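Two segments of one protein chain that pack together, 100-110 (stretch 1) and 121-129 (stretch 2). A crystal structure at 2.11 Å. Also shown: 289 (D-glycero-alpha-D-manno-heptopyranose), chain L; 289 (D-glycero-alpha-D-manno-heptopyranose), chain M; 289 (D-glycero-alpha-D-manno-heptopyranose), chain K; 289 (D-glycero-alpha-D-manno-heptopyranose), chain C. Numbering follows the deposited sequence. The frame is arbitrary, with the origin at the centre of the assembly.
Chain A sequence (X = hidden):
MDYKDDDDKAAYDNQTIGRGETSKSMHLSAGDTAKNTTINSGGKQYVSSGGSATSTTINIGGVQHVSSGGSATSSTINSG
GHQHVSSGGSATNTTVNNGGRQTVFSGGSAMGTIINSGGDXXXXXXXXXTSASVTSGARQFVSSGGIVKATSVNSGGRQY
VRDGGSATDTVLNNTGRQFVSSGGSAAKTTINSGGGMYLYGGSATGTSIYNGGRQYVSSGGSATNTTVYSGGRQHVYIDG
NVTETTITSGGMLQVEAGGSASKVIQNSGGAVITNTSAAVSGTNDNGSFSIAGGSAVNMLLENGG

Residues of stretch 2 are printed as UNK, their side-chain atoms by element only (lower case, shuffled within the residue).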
ATOM      1  N   GLY A 100      -7.417   3.235  13.561  1.00 64.64           N
ATOM      2  CA  GLY A 100      -6.182   2.562  13.947  1.00 57.78           C
ATOM      3  C   GLY A 100      -5.056   2.841  12.969  1.00 52.27           C
ATOM      4  O   GLY A 100      -5.274   3.067  11.783  1.00 49.28           O
ATOM      5  N   ARG A 101      -3.828   2.842  13.472  1.00 50.06           N
ATOM      6  CA  ARG A 101      -2.691   3.034  12.590  1.00 55.10           C
ATOM      7  C   ARG A 101      -1.610   2.003  12.851  1.00 46.13           C
ATOM      8  O   ARG A 101      -1.134   1.878  13.976  1.00 52.53           O
ATOM      9  CB  ARG A 101      -2.074   4.415  12.806  1.00 58.12           C
ATOM     10  CG  ARG A 101      -1.012   4.750  11.768  1.00 62.09           C
ATOM     11  CD  ARG A 101      -0.393   6.119  12.017  1.00 56.08           C
ATOM     12  NE  ARG A 101      -1.294   7.181  11.576  1.00 63.94           N
ATOM     13  CZ  ARG A 101      -0.988   8.475  11.592  1.00 59.50           C
ATOM     14  NH1 ARG A 101       0.196   8.872  12.029  1.00 56.78           N
ATOM     15  NH2 ARG A 101      -1.858   9.372  11.156  1.00 65.68           N
ATOM     16  N   GLN A 102      -1.208   1.303  11.798  1.00 47.29           N
ATOM     17  CA  GLN A 102       0.070   0.606  11.819  1.00 47.55           C
ATOM     18  C   GLN A 102       1.121   1.449  11.102  1.00 47.97           C
ATOM     19  O   GLN A 102       0.893   1.843   9.963  1.00 45.27           O
ATOM     20  CB  GLN A 102      -0.055  -0.745  11.121  1.00 48.60           C
ATOM     21  CG  GLN A 102       1.263  -1.495  11.005  1.00 49.93           C
ATOM     22  CD  GLN A 102       1.138  -2.767  10.188  1.00 48.62           C
ATOM     23  OE1 GLN A 102       0.840  -2.749   8.988  1.00 50.09           O
ATOM     24  NE2 GLN A 102       1.360  -3.897  10.844  1.00 52.59           N
ATOM     25  N   THR A 103       2.272   1.668  11.733  1.00 46.88           N
ATOM     26  CA  THR A 103       3.359   2.405  11.114  1.00 48.45           C
ATOM     27  C   THR A 103       4.553   1.476  11.100  1.00 49.60           C
ATOM     28  O   THR A 103       4.908   0.919  12.141  1.00 47.72           O
ATOM     29  CB  THR A 103       3.735   3.677  11.896  1.00 52.03           C
ATOM     30  OG1 THR A 103       2.595   4.543  11.937  1.00 49.56           O
ATOM     31  CG2 THR A 103       4.914   4.392  11.244  1.00 54.47           C
ATOM     32  N   VAL A 104       5.158   1.339   9.922  1.00 45.63           N
ATOM     33  CA  VAL A 104       6.365   0.547   9.754  1.00 44.57           C
ATOM     34  C   VAL A 104       7.537   1.454   9.421  1.00 50.94           C
ATOM     35  O   VAL A 104       7.639   2.039   8.327  1.00 47.49           O
ATOM     36  CB  VAL A 104       6.201  -0.472   8.613  1.00 50.64           C
ATOM     37  CG1 VAL A 104       7.399  -1.411   8.564  1.00 45.59           C
ATOM     38  CG2 VAL A 104       4.868  -1.198   8.752  1.00 51.94           C
ATOM     39  N   PHE A 105       8.434   1.526  10.397  1.00 47.04           N
ATOM     40  CA  PHE A 105       9.540   2.457  10.362  1.00 50.30           C
ATOM     41  C   PHE A 105      10.718   1.801   9.663  1.00 48.77           C
ATOM     42  O   PHE A 105      10.651   0.680   9.158  1.00 47.96           O
ATOM     43  CB  PHE A 105       9.945   2.853  11.784  1.00 48.08           C
ATOM     44  CG  PHE A 105       8.951   3.723  12.489  1.00 51.62           C
ATOM     45  CD1 PHE A 105       8.999   5.102  12.356  1.00 50.76           C
ATOM     46  CD2 PHE A 105       8.016   3.170  13.347  1.00 51.41           C
ATOM     47  CE1 PHE A 105       8.113   5.917  13.045  1.00 52.09           C
ATOM     48  CE2 PHE A 105       7.127   3.973  14.040  1.00 52.35           C
ATOM     49  CZ  PHE A 105       7.170   5.348  13.884  1.00 60.94           C
ATOM     50  N   SER A 106      11.846   2.495   9.682  1.00 48.84           N
ATOM     51  CA  SER A 106      13.042   1.963   9.034  1.00 57.07           C
ATOM     52  C   SER A 106      13.395   0.565   9.524  1.00 58.49           C
ATOM     53  O   SER A 106      13.492   0.350  10.730  1.00 62.92           O
ATOM     54  CB  SER A 106      14.227   2.892   9.301  1.00 62.46           C
ATOM     55  OG  SER A 106      15.271   2.692   8.360  1.00 71.62           O
ATOM     56  N   GLY A 107      13.608  -0.372   8.606  1.00 52.49           N
ATOM     57  CA  GLY A 107      14.045  -1.721   8.953  1.00 52.66           C
ATOM     58  C   GLY A 107      12.936  -2.632   9.446  1.00 48.71           C
ATOM     59  O   GLY A 107      13.154  -3.833   9.548  1.00 49.60           O
ATOM     60  N   GLY A 108      11.752  -2.092   9.731  1.00 54.92           N
ATOM     61  CA  GLY A 108      10.579  -2.878  10.105  1.00 47.38           C
ATOM     62  C   GLY A 108       9.890  -3.553   8.925  1.00 56.41           C
ATOM     63  O   GLY A 108      10.055  -3.178   7.752  1.00 46.44           O
ATOM     64  N   SER A 109       9.098  -4.567   9.262  1.00 49.38           N
ATOM     65  CA  SER A 109       8.459  -5.412   8.265  1.00 53.05           C
ATOM     66  C   SER A 109       7.056  -5.806   8.692  1.00 48.98           C
ATOM     67  O   SER A 109       6.842  -6.266   9.808  1.00 51.26           O
ATOM     68  CB  SER A 109       9.300  -6.666   8.018  1.00 56.66           C
ATOM     69  OG  SER A 109       8.693  -7.507   7.047  1.00 66.22           O
ATOM     70  N   ALA A 110       6.096  -5.660   7.787  1.00 47.33           N
ATOM     71  CA  ALA A 110       4.738  -6.107   8.067  1.00 50.16           C
ATOM     72  C   ALA A 110       4.369  -7.022   6.927  1.00 52.88           C
ATOM     73  O   ALA A 110       4.696  -6.759   5.776  1.00 53.82           O
ATOM     74  CB  ALA A 110       3.719  -4.978   8.162  1.00 50.56           C
ATOM     75  N   UNK A 121      -2.298   2.380   7.227  1.00 41.45           N
ATOM     76  CA  UNK A 121      -0.978   1.795   7.346  1.00 40.73           C
ATOM     77  C   UNK A 121      -0.022   2.788   6.707  1.00 43.54           C
ATOM     78  O   UNK A 121      -0.176   3.097   5.531  1.00 42.99           O
ATOM     79  c   UNK A 121       0.576  -1.363   5.748  1.00 47.13           C
ATOM     80  n   UNK A 121       1.029  -2.471   6.331  1.00 45.53           N
ATOM     81  c   UNK A 121      -0.891   0.470   6.589  1.00 41.56           C
ATOM     82  c   UNK A 121       0.497  -0.141   6.634  1.00 44.28           C
ATOM     83  o   UNK A 121       0.246  -1.316   4.559  1.00 43.14           O
ATOM     84  N   UNK A 122       0.975   3.224   7.465  1.00 47.26           N
ATOM     85  CA  UNK A 122       2.062   4.054   6.968  1.00 47.58           C
ATOM     86  C   UNK A 122       3.350   3.243   6.830  1.00 51.16           C
ATOM     87  O   UNK A 122       3.811   2.601   7.777  1.00 50.53           O
ATOM     88  c   UNK A 122       0.814   8.580   7.108  1.00 51.83           C
ATOM     89  c   UNK A 122       2.302   5.189   7.959  1.00 49.54           C
ATOM     90  c   UNK A 122      -0.734   7.408   8.500  1.00 60.26           C
ATOM     91  c   UNK A 122       1.689   7.510   7.171  1.00 52.54           C
ATOM     92  c   UNK A 122       0.127   6.328   8.531  1.00 52.84           C
ATOM     93  c   UNK A 122       1.350   6.358   7.872  1.00 54.22           C
ATOM     94  c   UNK A 122      -0.393   8.530   7.771  1.00 58.70           C
ATOM     95  o   UNK A 122      -1.262   9.597   7.764  1.00 56.20           O
ATOM     96  N   UNK A 123       3.948   3.247   5.646  1.00 45.00           N
ATOM     97  CA  UNK A 123       5.177   2.514   5.457  1.00 40.40           C
ATOM     98  C   UNK A 123       6.207   3.549   5.028  1.00 45.90           C
ATOM     99  O   UNK A 123       6.194   4.023   3.889  1.00 44.87           O
ATOM    100  c   UNK A 123       5.039   1.444   4.369  1.00 40.48           C
ATOM    101  c   UNK A 123       3.880   0.495   4.634  1.00 42.99           C
ATOM    102  c   UNK A 123       6.348   0.694   4.229  1.00 44.41           C
ATOM    103  N   UNK A 124       7.093   3.905   5.944  1.00 43.61           N
ATOM    104  CA  UNK A 124       7.969   5.046   5.727  1.00 54.58           C
ATOM    105  C   UNK A 124       9.442   4.752   5.984  1.00 50.76           C
ATOM    106  O   UNK A 124       9.815   3.688   6.471  1.00 57.65           O
ATOM    107  c   UNK A 124       7.522   6.235   6.598  1.00 53.16           C
ATOM    108  c   UNK A 124       6.771   6.725   9.005  1.00 56.51           C
ATOM    109  c   UNK A 124       7.629   5.884   8.084  1.00 58.52           C
ATOM    110  c   UNK A 124       6.114   6.644   6.190  1.00 59.55           C
ATOM    111  N   UNK A 125      10.295   5.688   5.590  1.00 51.87           N
ATOM    112  CA  UNK A 125      11.699   5.710   6.017  1.00 57.36           C
ATOM    113  C   UNK A 125      12.419   4.384   5.770  1.00 53.48           C
ATOM    114  O   UNK A 125      13.387   4.056   6.443  1.00 57.75           O
ATOM    115  o   UNK A 125      11.233   7.351   7.879  1.00 70.74           O
ATOM    116  c   UNK A 125      11.820   6.102   7.500  1.00 65.78           C
ATOM    117  N   UNK A 126      11.981   3.599   4.794  1.00 56.07           N
ATOM    118  CA  UNK A 126      12.641   2.329   4.531  1.00 55.11           C
ATOM    119  C   UNK A 126      11.992   1.141   5.203  1.00 50.55           C
ATOM    120  O   UNK A 126      12.570   0.066   5.259  1.00 55.96           O
ATOM    121  N   UNK A 127      10.777   1.290   5.710  1.00 50.26           N
ATOM    122  CA  UNK A 127      10.051   0.092   6.121  1.00 49.30           C
ATOM    123  C   UNK A 127       9.494  -0.662   4.921  1.00 50.67           C
ATOM    124  O   UNK A 127       9.437  -0.146   3.816  1.00 45.24           O
ATOM    125  N   UNK A 128       9.059  -1.899   5.132  1.00 45.57           N
ATOM    126  CA  UNK A 128       8.526  -2.720   4.065  1.00 42.91           C
ATOM    127  C   UNK A 128       7.209  -3.318   4.517  1.00 41.59           C
ATOM    128  O   UNK A 128       7.040  -3.740   5.665  1.00 51.67           O
ATOM    129  o   UNK A 128      10.811  -3.494   4.019  1.00 53.42           O
ATOM    130  c   UNK A 128       9.486  -3.851   3.668  1.00 45.13           C
ATOM    131  N   UNK A 129       6.285  -3.428   3.578  1.00 43.51           N
ATOM    132  CA  UNK A 129       5.079  -4.203   3.842  1.00 46.78           C
ATOM    133  C   UNK A 129       4.784  -5.081   2.644  1.00 50.48           C
ATOM    134  O   UNK A 129       4.889  -4.648   1.497  1.00 54.02           O
ATOM    135  c   UNK A 129       3.891  -3.315   4.150  1.00 47.88           C
TER
HETATM  136  O7  289 L 410      12.648  -6.855   7.475  1.00 96.00           O
HETATM  137  C7  289 L 410      12.783  -5.837   6.478  1.00 80.71           C
HETATM  138  C6  289 L 410      12.106  -6.294   5.190  1.00 87.12           C
HETATM  139  O6  289 L 410      12.950  -7.235   4.518  1.00 94.84           O
HETATM  140  C5  289 L 410      10.757  -6.937   5.481  1.00 85.47           C
HETATM  141  O5  289 L 410       9.800  -5.922   5.783  1.00 74.42           O
HETATM  142  C1  289 L 410       8.557  -6.475   6.207  1.00 77.77           C
HETATM  143  C2  289 L 410       7.933  -7.262   5.061  1.00 79.45           C
HETATM  144  O2  289 L 410       7.604  -6.367   3.992  1.00 64.14           O
HETATM  145  C3  289 L 410       8.888  -8.334   4.550  1.00 77.40           C
HETATM  146  O3  289 L 410       8.371  -8.896   3.339  1.00 86.06           O
HETATM  147  C4  289 L 410      10.273  -7.752   4.289  1.00 82.52           C
HETATM  148  O4  289 L 410      11.196  -8.816   4.031  1.00 88.32           O
HETATM  149  O7  289 M 411      14.944  10.767   8.797  1.00 95.09           O
HETATM  150  C7  289 M 411      13.890  11.632   9.232  1.00102.88           C
HETATM  151  C6  289 M 411      12.580  10.856   9.314  1.00101.85           C
HETATM  152  O6  289 M 411      11.533  11.774   9.641  1.00110.61           O
HETATM  153  C5  289 M 411      12.252  10.100   8.027  1.00 95.66           C
HETATM  154  O5  289 M 411      12.302   8.715   8.383  1.00 88.42           O
HETATM  155  C1  289 M 411      11.141   8.105   8.957  1.00 78.47           C
HETATM  156  C2  289 M 411       9.882   8.960   9.110  1.00 85.56           C
HETATM  157  O2  289 M 411       9.914   9.772  10.292  1.00 77.25           O
HETATM  158  C3  289 M 411       9.643   9.914   7.948  1.00 92.65           C
HETATM  159  O3  289 M 411       8.760  10.975   8.336  1.00 89.12           O
HETATM  160  C4  289 M 411      10.927  10.518   7.377  1.00 97.63           C
HETATM  161  O4  289 M 411      10.895  10.159   5.990  1.00105.59           O
HETATM  162  O7  289 K 409      21.006   3.552  10.259  1.00106.80           O
HETATM  163  C7  289 K 409      20.009   3.200  11.229  1.00112.36           C
HETATM  164  C6  289 K 409      18.559   3.596  10.917  1.00105.34           C
HETATM  165  O6  289 K 409      18.410   5.026  10.922  1.00 98.53           O
HETATM  166  C5  289 K 409      17.947   3.041   9.622  1.00 95.16           C
HETATM  167  O5  289 K 409      17.152   4.057   9.002  1.00 80.91           O
HETATM  168  C1  289 K 409      16.271   3.474   8.039  1.00 90.96           C
HETATM  169  C2  289 K 409      17.068   3.029   6.812  1.00 95.93           C
HETATM  170  O2  289 K 409      17.673   4.138   6.133  1.00 99.24           O
HETATM  171  C3  289 K 409      18.109   2.016   7.284  1.00 89.32           C
HETATM  172  O3  289 K 409      19.067   1.765   6.248  1.00 89.38           O
HETATM  173  C4  289 K 409      18.864   2.476   8.529  1.00 92.99           C
HETATM  174  O4  289 K 409      19.540   1.290   8.963  1.00105.33           O
HETATM  175  O7  289 C 434      12.057 -10.830  11.551  1.00102.21           O
HETATM  176  C7  289 C 434      12.233  -9.716  10.668  1.00 93.18           C
HETATM  177  C6  289 C 434      11.837 -10.086   9.183  1.00 95.78           C
HETATM  178  O6  289 C 434      12.738 -11.161   8.799  1.00 99.52           O
HETATM  179  C5  289 C 434      10.417 -10.634   9.205  1.00 99.48           C
HETATM  180  O5  289 C 434       9.551  -9.482   9.480  1.00100.22           O
HETATM  181  C1  289 C 434       8.138  -9.992   9.746  1.00 92.68           C
HETATM  182  C2  289 C 434       7.599 -11.082   8.841  1.00 86.33           C
HETATM  183  O2  289 C 434       6.319 -10.534   8.239  1.00 88.04           O
HETATM  184  C3  289 C 434       8.607 -10.863   7.740  1.00 95.18           C
HETATM  185  O3  289 C 434       8.580  -9.547   6.890  1.00 87.66           O
HETATM  186  C4  289 C 434      10.035 -11.104   7.798  1.00101.15           C
HETATM  187  O4  289 C 434      10.287 -12.511   7.688  1.00 92.59           O

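Position 121 carries three side-chain carbons, the third bearing one oxygen and one nitrogen: a terminal amide in an extended chain, whose nitrogen lies 2.7 Å from Gln-102 OE1 on the neighbouring strand. This is Gln-121, its NE2 donating a hydrogen bond to that oxygen. Hydrogen-bonded amides suit a buried face because each can donate through nitrogen and accept through oxygen.

Position 122 has one carbon leading to a six-carbon ring that bears an oxygen. Its side chain leaves on the face shared with Thr-103, and a ring carbon comes 3.1 Å from Arg-101 NE, over one face of the guanidinium. The residue is Tyr-122, the carbon its CE1. A large, partly exposed aromatic can cover the arginine here.

At position 123 a single carbon carries two more. Its backbone comes nearest, CA 3.8 Å from Val-104 O, while the side chain keeps 4.5 Å from stretch 1. The compact fork is Val-123. It lies on the opposite face, that of Gln-121, in register with Val-104; branching at CB suits an extended backbone, and the apolar side chain suits burial.

Position 124 has four carbons, forked at the first, with one arm two carbons long. The end of that arm lies 3.7 Å from Thr-103 CG2 and 4.3 Å from Phe-105 CE1. This is Ile-124, and the tip, CD1, makes apolar contact with both.

Position 125 shows one carbon and one oxygen, its CB 4.4 Å from Ser-106 CB: Ser-125. Its OG is bonded to C1 of a heptose at 1.3 Å, a linkage that requires a hydroxyl; Ser-106 OG carries another heptose.

Position 126 has no side-chain atoms, and its backbone O lies 3.5 Å from Gly-107 N. It is Gly-126. Its phi of 95° and psi of 14° would jam a CB against the preceding carbonyl oxygen.

Position 127 is likewise bare, its CA 3.2 Å from Phe-105 O: Gly-127. A CB would point toward stretch 1 and clash with Val-104 O and Phe-105 O, lying 2.4 and 2.7 Å from them respectively.

Position 128 again has one carbon and one oxygen, and sits beside Ser-109, its backbone O 3.4 Å from Ser-109 CA: Ser-128. The heptose on Ser-109 lies close to this small side chain, its O5 3.0 Å from Ser-128 CB.

Position 129 has a lone carbon, 4.3 Å from Ala-110 CB: Ala-129, completing a compact apolar pair in the buried interior.

The contact is a parallel ladder, interrupted by turns and then resumed. Tyr-122 N donates to Gln-102 O (2.9 Å), Val-104 N to Tyr-122 O (2.8 Å) and Ile-124 N to Val-104 O (3.1 Å). Beyond the turns, Ser-128 N donates to Gly-108 O (3.1 Å) and Ala-110 N to Ser-128 O (3.0 Å). The register sets glutamine, valine and alanine pairs on one face, and on the other a serine pair and the unlike pair Thr-103 and Tyr-122.

Stretch 2 (121-129) QYVISGGSA
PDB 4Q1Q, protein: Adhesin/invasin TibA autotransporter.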